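Local coordinates for trafficking protein particle complex subunit 3 (PDB 6AQ3), which probably serves as a subunit of the TRAPP tethering complex in vesicle trafficking, and carries covalently bound palmitic acid in its hydrophobic interior, at residues 52-65 and 140-154. Residues are numbered along the deposited sequence; the frame is centred on the assembly and turned at random. Where two conformers were deposited one is given.
Sequences INTQLEKMGYKMGM and RLYYSNIICGVIRGA. With PLM (palmitic acid), chain N.
Gly60 and Gly64 of helix 52-65 meet Gly149 and Gly153 of helix 146-154 with no side chain between them, and the segment axes close to 6.1 Å. Carbonyls of each helix therefore make CA-H...O contacts with the other: Tyr61 CA lies 3.1 Å from Gly149 O, and Gly149 CA 3.2 Å from Glu57 O. Both helices carry a GxxxG pattern, here pairing two helices of the TRAPP-component fold that run in roughly the same direction, 38° apart. Beside the glycines, Ile146 enters as a knob among Leu56, Met59, Gly60 and Met63. Across the other flank, Arg152 grips the Glu57 carboxylate side-on: NE gives a straight bond to OE2 (2.6 Å), and NH2 reaches the syn lone pair of OE1 (2.9 Å). The same guanidinium lies flat on the Tyr61 ring, planes 8° apart, in an off-centre cation-pi stack; carboxylate and ring together fix its rotation. With CG anti to the backbone N (chi1 175°), Tyr61 turns one ring face to the guanidinium, while its OH bonds to Glu156. Toward the N-terminal end of helix 52-65, the Asn53 amide bonds the loop backbone through both its polar atoms, OD1 accepting from Tyr142 N (2.8 Å) and ND2 donating to Arg140 O. Asn145 ND2 bonds Asn53 O from above the carbonyl plane, an acceptor already used by Glu57 N of its own helix. Palmitic acid lies along the flank of helix 146-154 formed by Ile146, Val150 and Ala154; Ala154 CB comes 3.5 Å from its C6.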
loop_
_atom_site.group_PDB
_atom_site.type_symbol
_atom_site.label_atom_id
_atom_site.label_comp_id
_atom_site.label_asym_id
_atom_site.label_seq_id
_atom_site.Cartn_x
_atom_site.Cartn_y
_atom_site.Cartn_z
ATOM N N ILE C 52 18.284 1.869 -2.735
ATOM C CA ILE C 52 16.914 1.397 -2.547
ATOM C C ILE C 52 16.505 1.549 -1.092
ATOM O O ILE C 52 15.427 2.071 -0.782
ATOM C CB ILE C 52 16.775 -0.064 -3.000
ATOM C CG1 ILE C 52 16.946 -0.173 -4.501
ATOM C CG2 ILE C 52 15.427 -0.655 -2.491
ATOM C CD1 ILE C 52 16.891 -1.592 -4.994
ATOM N N ASN C 53 17.345 1.061 -0.179
ATOM C CA ASN C 53 17.082 1.250 1.246
ATOM C C ASN C 53 16.799 2.721 1.554
ATOM O O ASN C 53 15.798 3.060 2.194
ATOM C CB ASN C 53 18.276 0.741 2.072
ATOM C CG ASN C 53 18.352 -0.786 2.088
ATOM O OD1 ASN C 53 17.375 -1.466 1.728
ATOM N ND2 ASN C 53 19.470 -1.333 2.567
ATOM N N THR C 54 17.651 3.615 1.049
ATOM C CA THR C 54 17.514 5.041 1.339
ATOM C C THR C 54 16.221 5.625 0.780
ATOM O O THR C 54 15.550 6.409 1.460
ATOM C CB THR C 54 18.735 5.774 0.799
ATOM O OG1 THR C 54 19.884 5.307 1.518
ATOM C CG2 THR C 54 18.584 7.293 0.944
ATOM N N GLN C 55 15.851 5.273 -0.452
ATOM C CA GLN C 55 14.616 5.808 -1.018
ATOM C C GLN C 55 13.382 5.284 -0.293
ATOM O O GLN C 55 12.374 5.995 -0.183
ATOM C CB GLN C 55 14.544 5.480 -2.503
ATOM C CG GLN C 55 15.378 6.414 -3.331
ATOM C CD GLN C 55 14.878 7.836 -3.219
ATOM O OE1 GLN C 55 13.685 8.100 -3.422
ATOM N NE2 GLN C 55 15.777 8.763 -2.875
ATOM N N LEU C 56 13.429 4.039 0.193
ATOM C CA LEU C 56 12.311 3.510 0.956
ATOM C C LEU C 56 12.146 4.298 2.249
ATOM O O LEU C 56 11.022 4.609 2.665
ATOM C CB LEU C 56 12.529 2.012 1.234
ATOM C CG LEU C 56 12.362 1.089 0.018
ATOM C CD1 LEU C 56 12.734 -0.392 0.307
ATOM C CD2 LEU C 56 10.909 1.206 -0.476
ATOM N N GLU C 57 13.268 4.658 2.878
ATOM C CA GLU C 57 13.219 5.452 4.093
ATOM C C GLU C 57 12.648 6.838 3.826
ATOM O O GLU C 57 11.824 7.334 4.603
ATOM C CB GLU C 57 14.618 5.565 4.684
ATOM C CG GLU C 57 14.644 5.967 6.150
ATOM C CD GLU C 57 14.503 7.470 6.361
ATOM O OE1 GLU C 57 14.632 8.233 5.373
ATOM O OE2 GLU C 57 14.253 7.879 7.521
ATOM N N LYS C 58 13.056 7.469 2.726
ATOM C CA LYS C 58 12.566 8.805 2.405
ATOM C C LYS C 58 11.073 8.791 2.095
ATOM O O LYS C 58 10.368 9.756 2.401
ATOM C CB LYS C 58 13.367 9.391 1.246
ATOM N N MET C 59 10.583 7.719 1.481
ATOM C CA MET C 59 9.151 7.574 1.275
ATOM C C MET C 59 8.435 7.492 2.618
ATOM O O MET C 59 7.385 8.115 2.809
ATOM C CB MET C 59 8.871 6.324 0.428
ATOM C CG MET C 59 9.232 6.484 -1.060
ATOM S SD MET C 59 9.223 4.888 -1.940
ATOM C CE MET C 59 10.184 5.260 -3.396
ATOM N N GLY C 60 8.983 6.718 3.557
ATOM C CA GLY C 60 8.384 6.651 4.881
ATOM C C GLY C 60 8.500 7.967 5.620
ATOM O O GLY C 60 7.554 8.413 6.283
ATOM N N TYR C 61 9.648 8.631 5.473
ATOM C CA TYR C 61 9.842 9.919 6.115
ATOM C C TYR C 61 8.724 10.887 5.744
ATOM O O TYR C 61 8.106 11.508 6.621
ATOM C CB TYR C 61 11.217 10.487 5.752
ATOM C CG TYR C 61 11.436 11.887 6.295
ATOM C CD1 TYR C 61 11.653 12.099 7.653
ATOM C CD2 TYR C 61 11.399 12.989 5.457
ATOM C CE1 TYR C 61 11.841 13.379 8.164
ATOM C CE2 TYR C 61 11.586 14.278 5.954
ATOM C CZ TYR C 61 11.807 14.462 7.309
ATOM O OH TYR C 61 11.984 15.733 7.799
ATOM N N LYS C 62 8.430 11.008 4.448
ATOM C CA LYS C 62 7.356 11.904 4.030
ATOM C C LYS C 62 6.005 11.427 4.557
ATOM O O LYS C 62 5.176 12.237 4.980
ATOM C CB LYS C 62 7.357 12.057 2.507
ATOM N N MET C 63 5.779 10.115 4.584
ATOM C CA MET C 63 4.504 9.610 5.086
ATOM C C MET C 63 4.345 9.890 6.571
ATOM O O MET C 63 3.272 10.303 7.016
ATOM C CB MET C 63 4.390 8.108 4.824
ATOM C CG MET C 63 4.157 7.738 3.366
ATOM S SD MET C 63 4.184 5.951 3.042
ATOM C CE MET C 63 3.356 5.304 4.462
ATOM N N GLY C 64 5.403 9.685 7.350
ATOM C CA GLY C 64 5.290 9.847 8.789
ATOM C C GLY C 64 4.995 11.273 9.213
ATOM O O GLY C 64 4.271 11.497 10.187
ATOM N N MET C 65 5.528 12.256 8.488
ATOM C CA MET C 65 5.184 13.642 8.802
ATOM C C MET C 65 3.706 13.906 8.567
ATOM O O MET C 65 3.090 14.682 9.302
ATOM C CB MET C 65 6.037 14.611 7.974
ATOM C CG MET C 65 7.500 14.649 8.379
ATOM S SD MET C 65 8.442 15.995 7.610
ATOM C CE MET C 65 8.173 15.658 5.869
ATOM N N ARG C 140 22.026 -7.083 1.534
ATOM C CA ARG C 140 21.307 -6.578 2.708
ATOM C C ARG C 140 20.280 -5.503 2.335
ATOM O O ARG C 140 20.239 -4.411 2.910
ATOM C CB ARG C 140 22.281 -6.075 3.784
ATOM C CG ARG C 140 22.935 -7.251 4.509
ATOM C CD ARG C 140 23.721 -6.897 5.751
ATOM N NE ARG C 140 22.793 -6.646 6.853
ATOM C CZ ARG C 140 22.291 -7.596 7.640
ATOM N NH1 ARG C 140 22.614 -8.873 7.441
ATOM N NH2 ARG C 140 21.451 -7.279 8.612
ATOM N N LEU C 141 19.396 -5.843 1.403
ATOM C CA LEU C 141 18.173 -5.065 1.264
ATOM C C LEU C 141 17.398 -5.101 2.572
ATOM O O LEU C 141 17.256 -6.158 3.201
ATOM C CB LEU C 141 17.301 -5.654 0.152
ATOM C CG LEU C 141 15.856 -5.183 0.054
ATOM C CD1 LEU C 141 15.821 -3.789 -0.544
ATOM C CD2 LEU C 141 15.031 -6.188 -0.776
ATOM N N TYR C 142 16.898 -3.949 2.993
ATOM C CA TYR C 142 15.971 -3.907 4.120
ATOM C C TYR C 142 14.579 -3.684 3.539
ATOM O O TYR C 142 14.095 -2.548 3.413
ATOM C CB TYR C 142 16.375 -2.848 5.136
ATOM C CG TYR C 142 17.533 -3.290 5.994
ATOM C CD1 TYR C 142 17.441 -4.449 6.774
ATOM C CD2 TYR C 142 18.715 -2.536 6.060
ATOM C CE1 TYR C 142 18.505 -4.863 7.587
ATOM C CE2 TYR C 142 19.794 -2.941 6.871
ATOM C CZ TYR C 142 19.674 -4.108 7.628
ATOM O OH TYR C 142 20.707 -4.530 8.427
ATOM N N TYR C 143 13.929 -4.808 3.229
ATOM C CA TYR C 143 12.660 -4.821 2.511
ATOM C C TYR C 143 11.639 -3.850 3.099
ATOM O O TYR C 143 10.910 -3.189 2.353
ATOM C CB TYR C 143 12.103 -6.243 2.524
ATOM C CG TYR C 143 10.876 -6.420 1.661
ATOM C CD1 TYR C 143 10.985 -6.691 0.300
ATOM C CD2 TYR C 143 9.612 -6.286 2.207
ATOM C CE1 TYR C 143 9.843 -6.857 -0.499
ATOM C CE2 TYR C 143 8.498 -6.435 1.441
ATOM C CZ TYR C 143 8.611 -6.716 0.090
ATOM O OH TYR C 143 7.468 -6.844 -0.644
ATOM N N SER C 144 11.573 -3.749 4.431
ATOM C CA SER C 144 10.593 -2.920 5.130
ATOM C C SER C 144 11.145 -1.575 5.594
ATOM O O SER C 144 10.602 -0.995 6.540
ATOM C CB SER C 144 10.047 -3.657 6.343
ATOM O OG SER C 144 9.359 -4.808 5.951
ATOM N N ASN C 145 12.160 -1.034 4.909
ATOM C CA ASN C 145 12.832 0.162 5.406
ATOM C C ASN C 145 11.902 1.363 5.494
ATOM O O ASN C 145 12.179 2.294 6.268
ATOM C CB ASN C 145 14.025 0.514 4.527
ATOM C CG ASN C 145 15.210 1.014 5.344
ATOM O OD1 ASN C 145 15.364 0.633 6.503
ATOM N ND2 ASN C 145 16.068 1.837 4.734
ATOM N N ILE C 146 10.786 1.340 4.756
ATOM C CA ILE C 146 9.795 2.405 4.851
ATOM C C ILE C 146 9.374 2.645 6.303
ATOM O O ILE C 146 8.973 3.758 6.660
ATOM C CB ILE C 146 8.593 2.075 3.952
ATOM C CG1 ILE C 146 7.744 3.318 3.722
ATOM C CG2 ILE C 146 7.734 0.992 4.598
ATOM C CD1 ILE C 146 6.839 3.196 2.515
ATOM N N ILE C 147 9.438 1.611 7.154
ATOM C CA ILE C 147 9.065 1.771 8.561
ATOM C C ILE C 147 9.995 2.753 9.267
ATOM O O ILE C 147 9.553 3.568 10.088
ATOM C CB ILE C 147 9.040 0.401 9.280
ATOM C CG1 ILE C 147 7.995 -0.526 8.640
ATOM C CG2 ILE C 147 8.710 0.565 10.784
ATOM C CD1 ILE C 147 7.921 -1.896 9.283
ATOM N N CYS C 148 11.294 2.687 8.979
ATOM C CA CYS C 148 12.224 3.589 9.646
ATOM C C CYS C 148 11.917 5.045 9.320
ATOM O O CYS C 148 11.966 5.915 10.205
ATOM C CB CYS C 148 13.658 3.244 9.256
ATOM S SG CYS C 148 14.158 1.617 9.825
ATOM N N GLY C 149 11.580 5.325 8.059
ATOM C CA GLY C 149 11.266 6.691 7.670
ATOM C C GLY C 149 10.013 7.205 8.340
ATOM O O GLY C 149 9.954 8.367 8.763
ATOM N N VAL C 150 8.994 6.347 8.455
ATOM C CA VAL C 150 7.766 6.746 9.140
ATOM C C VAL C 150 8.067 7.180 10.568
ATOM O O VAL C 150 7.536 8.186 11.054
ATOM C CB VAL C 150 6.736 5.601 9.079
ATOM C CG1 VAL C 150 5.460 5.963 9.849
ATOM C CG2 VAL C 150 6.378 5.345 7.622
ATOM N N ILE C 151 8.944 6.433 11.248
ATOM C CA ILE C 151 9.332 6.738 12.623
ATOM C C ILE C 151 10.056 8.072 12.685
ATOM O O ILE C 151 9.742 8.928 13.526
ATOM C CB ILE C 151 10.186 5.588 13.188
ATOM C CG1 ILE C 151 9.290 4.355 13.427
ATOM C CG2 ILE C 151 10.999 6.032 14.428
ATOM C CD1 ILE C 151 10.031 3.111 13.849
ATOM N N ARG C 152 11.020 8.276 11.782
ATOM C CA ARG C 152 11.793 9.514 11.780
ATOM C C ARG C 152 10.917 10.724 11.469
ATOM O O ARG C 152 11.040 11.772 12.116
ATOM C CB ARG C 152 12.940 9.425 10.772
ATOM C CG ARG C 152 13.732 10.744 10.629
ATOM C CD ARG C 152 14.994 10.519 9.807
ATOM N NE ARG C 152 14.708 10.300 8.392
ATOM C CZ ARG C 152 14.770 11.253 7.466
ATOM N NH1 ARG C 152 15.108 12.480 7.807
ATOM N NH2 ARG C 152 14.504 10.988 6.197
ATOM N N GLY C 153 10.046 10.610 10.468
ATOM C CA GLY C 153 9.209 11.737 10.114
ATOM C C GLY C 153 8.179 12.028 11.188
ATOM O O GLY C 153 7.915 13.189 11.516
ATOM N N ALA C 154 7.599 10.983 11.775
ATOM C CA ALA C 154 6.621 11.224 12.823
ATOM C C ALA C 154 7.260 11.930 14.017
ATOM O O ALA C 154 6.730 12.930 14.517
ATOM C CB ALA C 154 5.976 9.908 13.258
HETATM C C1 PLM N . 5.030 10.852 20.890
HETATM O O2 PLM N . 6.282 10.781 21.057
HETATM C C2 PLM N . 4.210 9.734 20.043
HETATM C C3 PLM N . 5.008 8.755 19.156
HETATM C C4 PLM N . 4.754 8.914 17.644
HETATM C C5 PLM N . 4.154 7.669 16.938
HETATM C C6 PLM N . 4.561 7.540 15.449
HETATM C C7 PLM N . 3.903 6.366 14.682
HETATM C C8 PLM N . 4.905 5.452 13.932
HETATM C C9 PLM N . 4.225 4.445 12.973
HETATM C CA PLM N . 5.051 3.154 12.684
HETATM C CB PLM N . 4.386 2.186 11.674
HETATM C CC PLM N . 4.932 2.308 10.229
HETATM C CD PLM N . 3.936 1.840 9.146
HETATM C CE PLM N . 4.583 1.401 7.806
HETATM C CF PLM N . 3.590 1.420 6.619
HETATM C CG PLM N . 4.040 0.594 5.401
#